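Local coordinates for protein lysozyme (Asticcacaulis excentricus, PDB 6H9D) that belongs to the phage lysozyme family of peptidoglycan hydrolases and, as the muramidase domain of SpmX, probably takes part in cell morphogenesis and stalk synthesis, at residues Tyr36-Ser41 and Asp54-Phe59; Glu18-Gln23 and Val48-Ala53; Glu12-Phe17 and Leu84-Phe89; Lys5-Gly10 and Gln80-Val85; Trp32-Gly37 and Glu44-Thr49. One frame throughout, in Å; residues are numbered along the deposited sequence. Where two conformers were deposited one is given.

Contact 1 (Tyr36-Ser41 and Asp54-Phe59); sequences YGHTFS and DALLRF
H38 and L56 meet where the chain leaving strand 32-35, in the small beta lobe of this phage-type lysozyme, passes beside the early turns of the long helix 50-71. The tight part lies here and at Y36. H38 CG is anti to its backbone N (chi1 176°), and one imidazole face lies against L56. CD2 of L56 sits over that face, 4.0 Å from the ring centroid and 16° off the normal, a CH-pi contact, while L56 CB lies 3.8 Å from H38 CG. The imidazole is gripped from both nitrogens. ND1 is hydrogen-bonded to D60, and NE2 receives the S41 backbone N, which stands well out of the ring plane, and also pairs with S41 OG at 2.9 Å. Deeper in, the buried Y36 ring packs its CD2 on L57 CB at 4.1 Å and turns an edge to D54 N. Within the helix, D54 and R58 form a salt bridge through R58 NE and D54 OD1, and D54 OD2 also bridges to K15, tying this turn to helix 8-16. The loose side is aromatic: F40 and F59 are both exposed and their side chains cross at about a right angle. F40 CG takes the hindered rotamer between backbone N and carbonyl carbon (chi1 83°), and F59 CB meets the F40 ring at its edge, near the ring plane, 3.6 Å from F40 CZ.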
# COMPACT_ATOMS: atom_id res chain seq x y z
N TYR A 36 -6.59 6.46 8.98
CA TYR A 36 -6.63 5.71 7.73
C TYR A 36 -6.35 4.23 8.00
O TYR A 36 -5.34 3.72 7.58
CB TYR A 36 -5.62 6.29 6.75
CG TYR A 36 -5.83 7.75 6.44
CD1 TYR A 36 -6.92 8.17 5.70
CD2 TYR A 36 -4.95 8.70 6.90
CE1 TYR A 36 -7.13 9.52 5.44
CE2 TYR A 36 -5.14 10.04 6.64
CZ TYR A 36 -6.25 10.46 5.93
OH TYR A 36 -6.39 11.78 5.67
N GLY A 37 -7.23 3.60 8.77
CA GLY A 37 -7.14 2.17 9.10
C GLY A 37 -6.09 1.86 10.14
O GLY A 37 -5.62 0.75 10.16
N HIS A 38 -5.74 2.83 10.98
CA HIS A 38 -4.69 2.63 12.01
C HIS A 38 -5.26 1.87 13.21
O HIS A 38 -6.35 2.19 13.62
CB HIS A 38 -4.06 3.96 12.42
CG HIS A 38 -3.06 3.80 13.51
ND1 HIS A 38 -1.79 3.41 13.28
CD2 HIS A 38 -3.18 3.91 14.84
CE1 HIS A 38 -1.15 3.33 14.41
NE2 HIS A 38 -1.97 3.63 15.36
N THR A 39 -4.49 0.94 13.77
CA THR A 39 -4.99 0.16 14.92
C THR A 39 -3.99 0.04 16.08
O THR A 39 -4.42 0.06 17.18
CB THR A 39 -5.34 -1.27 14.50
OG1 THR A 39 -4.17 -1.86 13.94
CG2 THR A 39 -6.48 -1.34 13.51
N PHE A 40 -2.70 -0.06 15.79
CA PHE A 40 -1.70 -0.38 16.85
C PHE A 40 -1.78 0.54 18.08
O PHE A 40 -1.62 0.01 19.15
CB PHE A 40 -0.33 -0.69 16.26
CG PHE A 40 0.55 0.48 15.93
CD1 PHE A 40 1.09 1.27 16.92
CD2 PHE A 40 0.89 0.76 14.62
CE1 PHE A 40 1.93 2.32 16.62
CE2 PHE A 40 1.73 1.82 14.32
CZ PHE A 40 2.24 2.60 15.32
N SER A 41 -2.00 1.84 17.91
CA SER A 41 -2.11 2.75 19.07
C SER A 41 -3.52 3.36 19.16
O SER A 41 -3.70 4.27 19.94
CB SER A 41 -1.06 3.81 19.04
OG SER A 41 -1.31 4.74 18.01
N ASP A 54 -2.39 11.48 9.24
CA ASP A 54 -1.20 11.43 8.36
C ASP A 54 -0.02 10.81 9.12
O ASP A 54 0.66 9.94 8.60
CB ASP A 54 -0.83 12.81 7.82
CG ASP A 54 0.33 12.78 6.84
OD1 ASP A 54 1.47 12.84 7.29
OD2 ASP A 54 0.07 12.67 5.63
N ALA A 55 0.19 11.27 10.36
CA ALA A 55 1.28 10.78 11.17
C ALA A 55 1.12 9.28 11.40
O ALA A 55 2.07 8.55 11.22
CB ALA A 55 1.36 11.55 12.47
N LEU A 56 -0.08 8.83 11.77
CA LEU A 56 -0.33 7.44 12.05
C LEU A 56 -0.16 6.57 10.80
O LEU A 56 0.33 5.45 10.88
CB LEU A 56 -1.74 7.28 12.65
CG LEU A 56 -1.95 7.99 13.99
CD1 LEU A 56 -3.42 7.99 14.36
CD2 LEU A 56 -1.13 7.34 15.09
N LEU A 57 -0.59 7.07 9.65
CA LEU A 57 -0.43 6.34 8.40
C LEU A 57 1.07 6.15 8.14
O LEU A 57 1.50 5.06 7.77
CB LEU A 57 -1.16 7.06 7.25
CG LEU A 57 -0.89 6.53 5.84
CD1 LEU A 57 -1.29 5.07 5.70
CD2 LEU A 57 -1.60 7.38 4.80
N ARG A 58 1.88 7.19 8.40
CA ARG A 58 3.33 7.07 8.16
C ARG A 58 3.92 6.03 9.12
O ARG A 58 4.85 5.33 8.74
CB ARG A 58 4.02 8.44 8.28
CG ARG A 58 3.66 9.39 7.14
CD ARG A 58 3.99 10.85 7.43
NE ARG A 58 3.75 11.71 6.27
CZ ARG A 58 4.68 11.94 5.33
NH1 ARG A 58 5.85 11.35 5.41
NH2 ARG A 58 4.42 12.76 4.33
N PHE A 59 3.37 5.89 10.33
CA PHE A 59 3.81 4.79 11.22
C PHE A 59 3.50 3.44 10.59
O PHE A 59 4.32 2.56 10.55
CB PHE A 59 3.13 4.84 12.59
CG PHE A 59 3.49 6.02 13.46
CD1 PHE A 59 4.68 6.72 13.28
CD2 PHE A 59 2.65 6.39 14.50
CE1 PHE A 59 4.99 7.80 14.09
CE2 PHE A 59 2.98 7.46 15.32
CZ PHE A 59 4.15 8.15 15.13

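Contact 2 (Glu18-Gln23 and Val48-Ala53)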
# COMPACT_ATOMS: atom_id res chain seq x y z
N GLU A 18 -7.96 5.57 0.94
CA GLU A 18 -8.46 5.38 2.32
C GLU A 18 -9.46 6.46 2.69
O GLU A 18 -9.39 7.55 2.15
CB GLU A 18 -7.29 5.49 3.29
CG GLU A 18 -6.14 4.57 2.99
CD GLU A 18 -6.42 3.16 3.46
OE1 GLU A 18 -7.27 3.01 4.31
OE2 GLU A 18 -5.81 2.24 2.93
N GLY A 19 -10.37 6.12 3.59
CA GLY A 19 -11.35 7.07 4.12
C GLY A 19 -10.93 7.49 5.50
O GLY A 19 -10.65 6.62 6.29
N LEU A 20 -10.90 8.79 5.78
CA LEU A 20 -10.48 9.27 7.11
C LEU A 20 -11.57 9.02 8.17
O LEU A 20 -12.68 9.45 7.97
CB LEU A 20 -10.16 10.76 7.04
CG LEU A 20 -10.02 11.45 8.39
CD1 LEU A 20 -8.84 10.89 9.15
CD2 LEU A 20 -9.91 12.95 8.26
N ARG A 21 -11.21 8.33 9.25
CA ARG A 21 -12.12 8.11 10.39
C ARG A 21 -11.57 8.96 11.53
O ARG A 21 -10.54 8.61 12.07
CB ARG A 21 -12.21 6.64 10.77
CG ARG A 21 -12.77 5.74 9.68
CD ARG A 21 -14.21 6.04 9.30
NE ARG A 21 -15.12 5.86 10.42
CZ ARG A 21 -15.61 4.70 10.81
NH1 ARG A 21 -15.28 3.59 10.16
NH2 ARG A 21 -16.44 4.63 11.84
N GLN A 22 -12.24 10.06 11.85
CA GLN A 22 -11.76 11.00 12.89
C GLN A 22 -12.01 10.44 14.28
O GLN A 22 -11.38 10.92 15.18
CB GLN A 22 -12.46 12.35 12.77
CG GLN A 22 -11.78 13.30 11.80
CD GLN A 22 -12.82 14.15 11.11
OE1 GLN A 22 -13.92 14.33 11.61
NE2 GLN A 22 -12.49 14.66 9.95
N GLN A 23 -12.88 9.45 14.41
CA GLN A 23 -13.21 8.92 15.75
C GLN A 23 -12.95 7.41 15.79
O GLN A 23 -13.32 6.74 14.86
CB GLN A 23 -14.67 9.20 16.08
CG GLN A 23 -15.13 8.55 17.36
CD GLN A 23 -14.88 9.44 18.55
OE1 GLN A 23 -15.35 10.57 18.60
NE2 GLN A 23 -14.11 8.95 19.50
N VAL A 48 -8.84 12.04 15.98
CA VAL A 48 -7.65 12.52 15.22
C VAL A 48 -8.05 13.59 14.21
O VAL A 48 -9.14 13.54 13.69
CB VAL A 48 -6.97 11.38 14.44
CG1 VAL A 48 -6.28 10.37 15.33
CG2 VAL A 48 -7.92 10.71 13.49
N THR A 49 -7.13 14.52 13.98
CA THR A 49 -7.27 15.48 12.87
C THR A 49 -6.66 14.83 11.62
O THR A 49 -6.01 13.78 11.73
CB THR A 49 -6.47 16.76 13.13
OG1 THR A 49 -5.10 16.40 13.27
CG2 THR A 49 -6.90 17.47 14.39
N ALA A 50 -6.87 15.44 10.46
CA ALA A 50 -6.26 14.90 9.23
C ALA A 50 -4.74 14.83 9.43
O ALA A 50 -4.16 13.88 9.02
CB ALA A 50 -6.63 15.78 8.07
N GLU A 51 -4.17 15.82 10.11
CA GLU A 51 -2.70 15.89 10.43
C GLU A 51 -2.29 14.67 11.28
O GLU A 51 -1.27 14.02 11.03
CB GLU A 51 -2.38 17.20 11.16
CG GLU A 51 -1.00 17.81 10.87
CD GLU A 51 -0.44 18.74 11.95
OE1 GLU A 51 -1.23 19.39 12.67
OE2 GLU A 51 0.81 18.80 12.11
N ASP A 52 -3.07 14.38 12.32
CA ASP A 52 -2.78 13.24 13.21
C ASP A 52 -2.86 11.92 12.42
O ASP A 52 -2.05 11.02 12.59
CB ASP A 52 -3.77 13.19 14.38
CG ASP A 52 -3.72 14.34 15.38
OD1 ASP A 52 -2.76 15.09 15.39
OD2 ASP A 52 -4.70 14.48 16.14
N ALA A 53 -3.87 11.80 11.54
CA ALA A 53 -4.10 10.58 10.75
C ALA A 53 -2.93 10.37 9.78
O ALA A 53 -2.52 9.25 9.55
CB ALA A 53 -5.42 10.68 10.03
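Just ahead of and within the first turn of helix 50-71, whose start is closed by a capping box, L20 packs on A53, A50 and V48 at the surface of the small lobe. L20 has CG anti to its backbone N (chi1 167°), and its two methyls divide the work: L20 CD1 presses on A53 CB at 3.5 Å, whereas L20 CD2 reaches A50 CB, 4.3 Å away. L20 CD1 also comes within 4.4 Å of V48 CG2. That valine methyl lies beside the carbonyl of R21, with CG2 3.6 Å from R21 O. One residue on, the backbones join, V48 N donating to Q22 O over 2.9 Å, with the donor tilted 19° from the carbonyl plane. Q22 CG lies 3.3 Å from V48 O. In the box itself, D52 N donates to T49 OG1 at 3.0 Å, and T49 N donates to D52 OD2 from above the carboxylate plane. Y36 also packs on L20 and A53. The chemistry is therefore split: a backbone bond fixes the approach of strand 21-22, apolar contacts of L20 lie alongside, and the reciprocal bonds of the box give D52 N, in the first turn, an acceptor in T49 OG1 and tie the N-cap amide of T49 back to D52.

Contact 3 (Glu12-Phe17 and Leu84-Phe89)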
# COMPACT_ATOMS: atom_id res chain seq x y z
N GLU A 12 0.29 10.68 -0.18
CA GLU A 12 -1.02 11.21 -0.62
C GLU A 12 -1.74 10.18 -1.51
O GLU A 12 -2.94 9.99 -1.42
CB GLU A 12 -0.87 12.53 -1.38
CG GLU A 12 -0.34 13.68 -0.55
CD GLU A 12 -0.97 13.87 0.82
OE1 GLU A 12 -2.22 13.86 0.91
OE2 GLU A 12 -0.19 14.05 1.79
N LEU A 13 -0.99 9.49 -2.38
CA LEU A 13 -1.57 8.44 -3.21
C LEU A 13 -2.24 7.38 -2.32
O LEU A 13 -3.39 6.99 -2.50
CB LEU A 13 -0.48 7.81 -4.08
CG LEU A 13 -0.97 6.62 -4.91
CD1 LEU A 13 -1.94 7.10 -5.97
CD2 LEU A 13 0.17 5.85 -5.55
N ILE A 14 -1.50 6.92 -1.31
CA ILE A 14 -1.96 5.86 -0.44
C ILE A 14 -3.22 6.32 0.31
O ILE A 14 -4.21 5.59 0.40
CB ILE A 14 -0.82 5.41 0.49
CG1 ILE A 14 0.21 4.64 -0.35
CG2 ILE A 14 -1.34 4.61 1.67
CD1 ILE A 14 1.45 4.22 0.41
N LYS A 15 -3.17 7.55 0.81
CA LYS A 15 -4.28 8.12 1.56
C LYS A 15 -5.53 8.23 0.67
O LYS A 15 -6.64 8.18 1.16
CB LYS A 15 -3.82 9.48 2.07
CG LYS A 15 -4.71 10.18 3.07
CD LYS A 15 -4.20 11.58 3.38
CE LYS A 15 -2.81 11.55 3.96
NZ LYS A 15 -2.36 12.90 4.36
N SER A 16 -5.33 8.41 -0.64
CA SER A 16 -6.42 8.67 -1.57
C SER A 16 -7.32 7.43 -1.69
O SER A 16 -8.46 7.55 -2.07
CB SER A 16 -5.90 9.11 -2.93
OG SER A 16 -5.29 8.02 -3.60
N PHE A 17 -6.79 6.26 -1.32
CA PHE A 17 -7.55 5.03 -1.39
C PHE A 17 -8.24 4.73 -0.05
O PHE A 17 -8.94 3.74 0.08
CB PHE A 17 -6.66 3.84 -1.81
CG PHE A 17 -5.89 4.07 -3.08
CD1 PHE A 17 -6.55 4.37 -4.25
CD2 PHE A 17 -4.50 3.99 -3.11
CE1 PHE A 17 -5.84 4.62 -5.41
CE2 PHE A 17 -3.80 4.20 -4.28
CZ PHE A 17 -4.48 4.53 -5.43
N LEU A 84 5.50 1.09 -5.44
CA LEU A 84 5.69 -0.25 -4.85
C LEU A 84 5.28 -0.27 -3.37
O LEU A 84 4.73 -1.25 -2.92
CB LEU A 84 7.14 -0.71 -5.02
CG LEU A 84 7.52 -1.13 -6.45
CD1 LEU A 84 8.98 -1.52 -6.51
CD2 LEU A 84 6.65 -2.26 -6.97
N VAL A 85 5.53 0.82 -2.63
CA VAL A 85 5.10 0.90 -1.24
C VAL A 85 3.57 0.86 -1.15
O VAL A 85 3.01 0.16 -0.31
CB VAL A 85 5.66 2.15 -0.55
CG1 VAL A 85 5.01 2.38 0.80
CG2 VAL A 85 7.17 2.06 -0.38
N SER A 86 2.89 1.58 -2.05
CA SER A 86 1.45 1.62 -2.09
C SER A 86 0.93 0.21 -2.36
O SER A 86 0.01 -0.28 -1.68
CB SER A 86 0.95 2.60 -3.14
OG SER A 86 -0.49 2.60 -3.19
N PHE A 87 1.58 -0.45 -3.32
CA PHE A 87 1.17 -1.76 -3.78
C PHE A 87 1.40 -2.80 -2.66
O PHE A 87 0.50 -3.53 -2.30
CB PHE A 87 1.95 -2.11 -5.05
CG PHE A 87 1.67 -3.50 -5.58
CD1 PHE A 87 0.47 -3.77 -6.21
CD2 PHE A 87 2.59 -4.51 -5.43
CE1 PHE A 87 0.21 -5.05 -6.69
CE2 PHE A 87 2.33 -5.78 -5.92
CZ PHE A 87 1.14 -6.05 -6.54
N CYS A 88 2.59 -2.77 -2.08
CA CYS A 88 2.98 -3.65 -1.00
C CYS A 88 2.10 -3.43 0.24
O CYS A 88 1.69 -4.40 0.85
CB CYS A 88 4.45 -3.50 -0.67
SG CYS A 88 4.95 -4.68 0.62
N PHE A 89 1.76 -2.18 0.56
CA PHE A 89 0.84 -1.86 1.63
C PHE A 89 -0.52 -2.53 1.40
O PHE A 89 -1.15 -3.05 2.32
CB PHE A 89 0.68 -0.34 1.78
CG PHE A 89 -0.16 0.12 2.94
CD1 PHE A 89 0.15 -0.27 4.24
CD2 PHE A 89 -1.25 0.96 2.75
CE1 PHE A 89 -0.62 0.16 5.31
CE2 PHE A 89 -2.02 1.38 3.82
CZ PHE A 89 -1.69 1.01 5.11
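V85 and I14 make the first touch where helix 8-16 packs on helix 78-91 in the core of the domain. The short segments run in broadly the same direction, at a signed crossing angle of -33°, with axes 9.8 Å apart at their closest. V85 takes part through CG1 alone, which meets I14 CD1 at 4.0 Å. The next residue, S86, lies closest to I14 along the backbone and receives most of its side chain: I14 CG1 rests 3.5 Å from S86 CB, and I14 CD1 reaches past it to S86 CA at 3.6 Å. Because S86 OG is anti to its own backbone N (chi1 179°), the hydroxyl points across toward helix 8-16. There it sits at the edge of the F17 ring, near its plane and 3.8 Å from CE2, with a methyl of L13, CD2, a little farther off. These neighbours are apolar, and the polar needs of the hydroxyl are met from a third helix, where E142 and R138 both hydrogen-bond to S86 OG. One turn beyond S86, F89 brings its ring obliquely against the other branch of the isoleucine, CD2 lying 3.8 Å from I14 CG2. I14 is thus spread over three residues of the partner helix, its CG2 branch on F89 and its longer branch on V85 and S86. The pair is enclosed by other helices: helix 50-71 packs against it through L61, on I14 and F89, and I64, on V85, while helix 133-146 lies against L13 and F17.

Contact 4 (Lys5-Gly10 and Gln80-Val85)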
# COMPACT_ATOMS: atom_id res chain seq x y z
N LYS A 5 12.94 6.42 0.98
CA LYS A 5 11.86 6.89 1.85
C LYS A 5 10.63 7.21 0.98
O LYS A 5 10.78 7.70 -0.16
CB LYS A 5 12.30 8.13 2.62
CG LYS A 5 13.49 7.93 3.55
CD LYS A 5 14.22 9.21 3.91
CE LYS A 5 15.72 9.01 4.11
NZ LYS A 5 16.47 10.28 4.01
N ILE A 6 9.43 6.95 1.52
CA ILE A 6 8.22 7.26 0.77
C ILE A 6 8.08 8.79 0.74
O ILE A 6 8.22 9.44 1.77
CB ILE A 6 6.96 6.56 1.34
CG1 ILE A 6 5.74 6.81 0.44
CG2 ILE A 6 6.65 6.96 2.78
CD1 ILE A 6 4.65 5.82 0.63
N SER A 7 7.84 9.34 -0.45
CA SER A 7 7.70 10.78 -0.62
C SER A 7 6.32 11.23 -0.11
O SER A 7 5.43 10.41 0.14
CB SER A 7 7.89 11.18 -2.06
OG SER A 7 6.75 10.86 -2.82
N ARG A 8 6.15 12.55 -0.01
CA ARG A 8 4.87 13.11 0.34
C ARG A 8 3.82 12.72 -0.70
O ARG A 8 2.69 12.39 -0.36
CB ARG A 8 5.00 14.63 0.48
CG ARG A 8 3.72 15.32 0.93
CD ARG A 8 3.98 16.78 1.27
NE ARG A 8 2.79 17.61 1.12
CZ ARG A 8 2.75 18.91 1.41
NH1 ARG A 8 3.78 19.49 2.01
NH2 ARG A 8 1.68 19.63 1.09
N ALA A 9 4.18 12.77 -1.99
CA ALA A 9 3.24 12.39 -3.07
C ALA A 9 2.78 10.94 -2.90
O ALA A 9 1.61 10.62 -3.14
CB ALA A 9 3.90 12.60 -4.42
N GLY A 10 3.72 10.07 -2.51
CA GLY A 10 3.48 8.64 -2.26
C GLY A 10 2.48 8.43 -1.14
O GLY A 10 1.56 7.63 -1.21
N GLN A 80 8.96 4.86 -8.58
CA GLN A 80 8.84 3.41 -8.58
C GLN A 80 8.69 2.93 -7.14
O GLN A 80 7.84 2.09 -6.83
CB GLN A 80 10.04 2.76 -9.24
CG GLN A 80 10.05 2.86 -10.76
CD GLN A 80 11.40 2.45 -11.33
OE1 GLN A 80 12.41 2.45 -10.65
NE2 GLN A 80 11.40 2.06 -12.59
N PHE A 81 9.49 3.51 -6.26
CA PHE A 81 9.50 3.15 -4.85
C PHE A 81 8.13 3.47 -4.22
O PHE A 81 7.56 2.64 -3.58
CB PHE A 81 10.61 3.88 -4.10
CG PHE A 81 10.70 3.46 -2.66
CD1 PHE A 81 11.17 2.19 -2.35
CD2 PHE A 81 10.17 4.25 -1.66
CE1 PHE A 81 11.22 1.76 -1.03
CE2 PHE A 81 10.22 3.82 -0.34
CZ PHE A 81 10.72 2.57 -0.04
N ASP A 82 7.64 4.70 -4.45
CA ASP A 82 6.37 5.17 -3.92
C ASP A 82 5.24 4.23 -4.35
O ASP A 82 4.42 3.83 -3.55
CB ASP A 82 6.07 6.59 -4.41
CG ASP A 82 6.82 7.71 -3.71
OD1 ASP A 82 7.46 7.45 -2.65
OD2 ASP A 82 6.73 8.83 -4.20
N ALA A 83 5.18 3.91 -5.65
CA ALA A 83 4.14 3.00 -6.19
C ALA A 83 4.26 1.59 -5.58
O ALA A 83 3.24 0.96 -5.29
CB ALA A 83 4.21 2.92 -7.70
N LEU A 84 5.50 1.09 -5.44
CA LEU A 84 5.69 -0.25 -4.85
C LEU A 84 5.28 -0.27 -3.37
O LEU A 84 4.73 -1.25 -2.92
CB LEU A 84 7.14 -0.71 -5.02
CG LEU A 84 7.52 -1.13 -6.45
CD1 LEU A 84 8.98 -1.52 -6.51
CD2 LEU A 84 6.65 -2.26 -6.97
N VAL A 85 5.53 0.82 -2.63
CA VAL A 85 5.10 0.90 -1.24
C VAL A 85 3.57 0.86 -1.15
O VAL A 85 3.01 0.16 -0.31
CB VAL A 85 5.66 2.15 -0.55
CG1 VAL A 85 5.01 2.38 0.80
CG2 VAL A 85 7.17 2.06 -0.38
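S7 and D82 face each other as N-cap and carboxylate, joining the start of helix 8-16 to helix 78-91. D82 CG is turned beside its backbone N (chi1 -78°). D82 OD1 accepts S7 N at 2.9 Å in a nearly straight bond (172°), met on the syn side. D82 OD2 lies by the hydroxyl; the modelled separation of 2.5 Å from S7 OG is very short, so the exact length is doubtful. The same S7 OG caps the helix by accepting G10 N at 3.1 Å. Glycine at this position lets the helices close in, with G10 CA only 3.9 Å from D82 CB. Next to the polar pair the side chains cross obliquely: I6 CG1 passes 3.6 Å from D82 OD1, and I6 CD1 continues to V85 CG1, a tight 3.5 Å. F81 turns a ring edge to I6, with F81 CE2 3.7 Å from I6 N. Q78 gives D82 OD1 a second donor. The buried carboxylate is thus met by the backbone amide of S7, the side-chain amide of Q78 and probably the S7 hydroxyl, and its place beside the N-terminal turn of helix 8-16 would be expected to favour the charged form.

Contact 5 (Trp32-Gly37 and Glu44-Thr49)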
# COMPACT_ATOMS: atom_id res chain seq x y z
N TRP A 32 -9.55 -1.24 18.32
CA TRP A 32 -10.05 0.02 17.82
C TRP A 32 -9.29 0.44 16.57
O TRP A 32 -8.11 0.11 16.40
CB TRP A 32 -10.00 1.07 18.93
CG TRP A 32 -10.93 0.71 20.05
CD1 TRP A 32 -10.70 -0.19 21.06
CD2 TRP A 32 -12.27 1.18 20.24
NE1 TRP A 32 -11.80 -0.30 21.85
CE2 TRP A 32 -12.78 0.55 21.39
CE3 TRP A 32 -13.09 2.08 19.55
CZ2 TRP A 32 -14.07 0.78 21.86
CZ3 TRP A 32 -14.37 2.33 20.03
CH2 TRP A 32 -14.85 1.67 21.16
N MET A 33 -9.99 1.14 15.67
CA MET A 33 -9.44 1.63 14.43
C MET A 33 -9.68 3.15 14.35
O MET A 33 -10.70 3.63 14.81
CB MET A 33 -10.09 0.93 13.23
CG MET A 33 -9.32 1.08 11.92
SD MET A 33 -9.85 -0.00 10.53
CE MET A 33 -8.95 -1.52 10.84
N ILE A 34 -8.73 3.88 13.77
CA ILE A 34 -8.85 5.31 13.62
C ILE A 34 -8.03 5.77 12.42
O ILE A 34 -7.17 5.04 11.92
CB ILE A 34 -8.43 6.02 14.93
CG1 ILE A 34 -9.04 7.41 15.04
CG2 ILE A 34 -6.90 6.05 15.07
CD1 ILE A 34 -8.90 8.05 16.42
N GLY A 35 -8.29 6.99 11.97
CA GLY A 35 -7.47 7.60 10.93
C GLY A 35 -7.68 6.87 9.63
O GLY A 35 -8.83 6.64 9.23
N TYR A 36 -6.59 6.46 8.98
CA TYR A 36 -6.63 5.71 7.73
C TYR A 36 -6.35 4.23 8.00
O TYR A 36 -5.34 3.72 7.58
CB TYR A 36 -5.62 6.29 6.75
CG TYR A 36 -5.83 7.75 6.44
CD1 TYR A 36 -6.92 8.17 5.70
CD2 TYR A 36 -4.95 8.70 6.90
CE1 TYR A 36 -7.13 9.52 5.44
CE2 TYR A 36 -5.14 10.04 6.64
CZ TYR A 36 -6.25 10.46 5.93
OH TYR A 36 -6.39 11.78 5.67
N GLY A 37 -7.23 3.60 8.77
CA GLY A 37 -7.14 2.17 9.10
C GLY A 37 -6.09 1.86 10.14
O GLY A 37 -5.62 0.75 10.16
N GLU A 44 -10.07 3.24 22.65
CA GLU A 44 -11.44 3.68 22.81
C GLU A 44 -11.44 5.19 23.05
O GLU A 44 -10.69 5.68 23.88
CB GLU A 44 -12.12 2.88 23.93
CG GLU A 44 -13.54 3.35 24.26
CD GLU A 44 -14.26 2.57 25.34
OE1 GLU A 44 -13.59 2.03 26.22
OE2 GLU A 44 -15.50 2.50 25.30
N GLY A 45 -12.27 5.92 22.31
CA GLY A 45 -12.56 7.36 22.57
C GLY A 45 -11.56 8.31 21.94
O GLY A 45 -11.67 9.52 22.09
N ALA A 46 -10.56 7.77 21.24
CA ALA A 46 -9.52 8.59 20.60
C ALA A 46 -10.11 9.37 19.42
O ALA A 46 -11.03 8.91 18.81
CB ALA A 46 -8.37 7.74 20.16
N ARG A 47 -9.56 10.56 19.17
CA ARG A 47 -10.01 11.41 18.04
C ARG A 47 -8.75 11.88 17.30
O ARG A 47 -7.74 12.09 17.96
CB ARG A 47 -10.83 12.59 18.56
CG ARG A 47 -12.15 12.24 19.24
CD ARG A 47 -12.93 13.47 19.70
NE ARG A 47 -14.38 13.44 19.53
CZ ARG A 47 -15.18 14.51 19.56
NH1 ARG A 47 -14.68 15.73 19.57
NH2 ARG A 47 -16.49 14.36 19.58
N VAL A 48 -8.84 12.04 15.98
CA VAL A 48 -7.65 12.52 15.22
C VAL A 48 -8.05 13.59 14.21
O VAL A 48 -9.14 13.54 13.69
CB VAL A 48 -6.97 11.38 14.44
CG1 VAL A 48 -6.28 10.37 15.33
CG2 VAL A 48 -7.92 10.71 13.49
N THR A 49 -7.13 14.52 13.98
CA THR A 49 -7.27 15.48 12.87
C THR A 49 -6.66 14.83 11.62
O THR A 49 -6.01 13.78 11.73
CB THR A 49 -6.47 16.76 13.13
OG1 THR A 49 -5.10 16.40 13.27
CG2 THR A 49 -6.90 17.47 14.39
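E44 packs over the face of W32 at the outer end of the small beta lobe, where strand 32-35 of the lobe's hairpin runs beside the loop leading to helix 50-71. The two touching parts are almost parallel, 4° apart end to end, yet their backbones bond to a common neighbour rather than to each other: M33 and G35 pair with S25 and R21, A46 and V48 with A24 and Q22. E44 lies across the indole. Its CA stands over the six-membered ring of W32, 3.7 Å from the centroid and 15° off the normal, a CH-pi contact. E44 CB follows at 3.5 Å from W32 CE2, CG at 3.6 Å from W32 CZ2, and CD at 3.9 Å from that same CZ2. The carboxylate, inclined 24° to the ring, ends with E44 OE2 4.1 Å from W32 CZ2. CG anti to the backbone N starts this extended chain across the aromatic surface. Farther along, I34 reaches from the strand to the loop, meeting V48 tip to tip. I34 CD1 touches both the A46 methyl and V48 CG1, 3.7 Å from the latter, and comes closest of all to a backbone oxygen, at 3.3 Å from A46 O.

How the contacts relate
Contacts 3 and 4 join the same two helices, 8-16 and 78-91, and lie nearest the centre of the chain; contacts 1, 2 and 5 cluster in the small lobe, with contact 2 the most superficial. Their chemistry follows: contact 3 is almost wholly apolar, contact 4 sets a buried carboxylate at a helix start, contact 2 uses one backbone bond, and contact 5 rests on a CH-pi contact and apolar packing. I14 CD1 touches I6 CD1 at 3.6 Å, making one core of contacts 3 and 4. Y36, which packs in contact 1, also touches A53, E18 and L20 of contact 2, and the salt bridge of D54 with K15 links the lobe to contact 3.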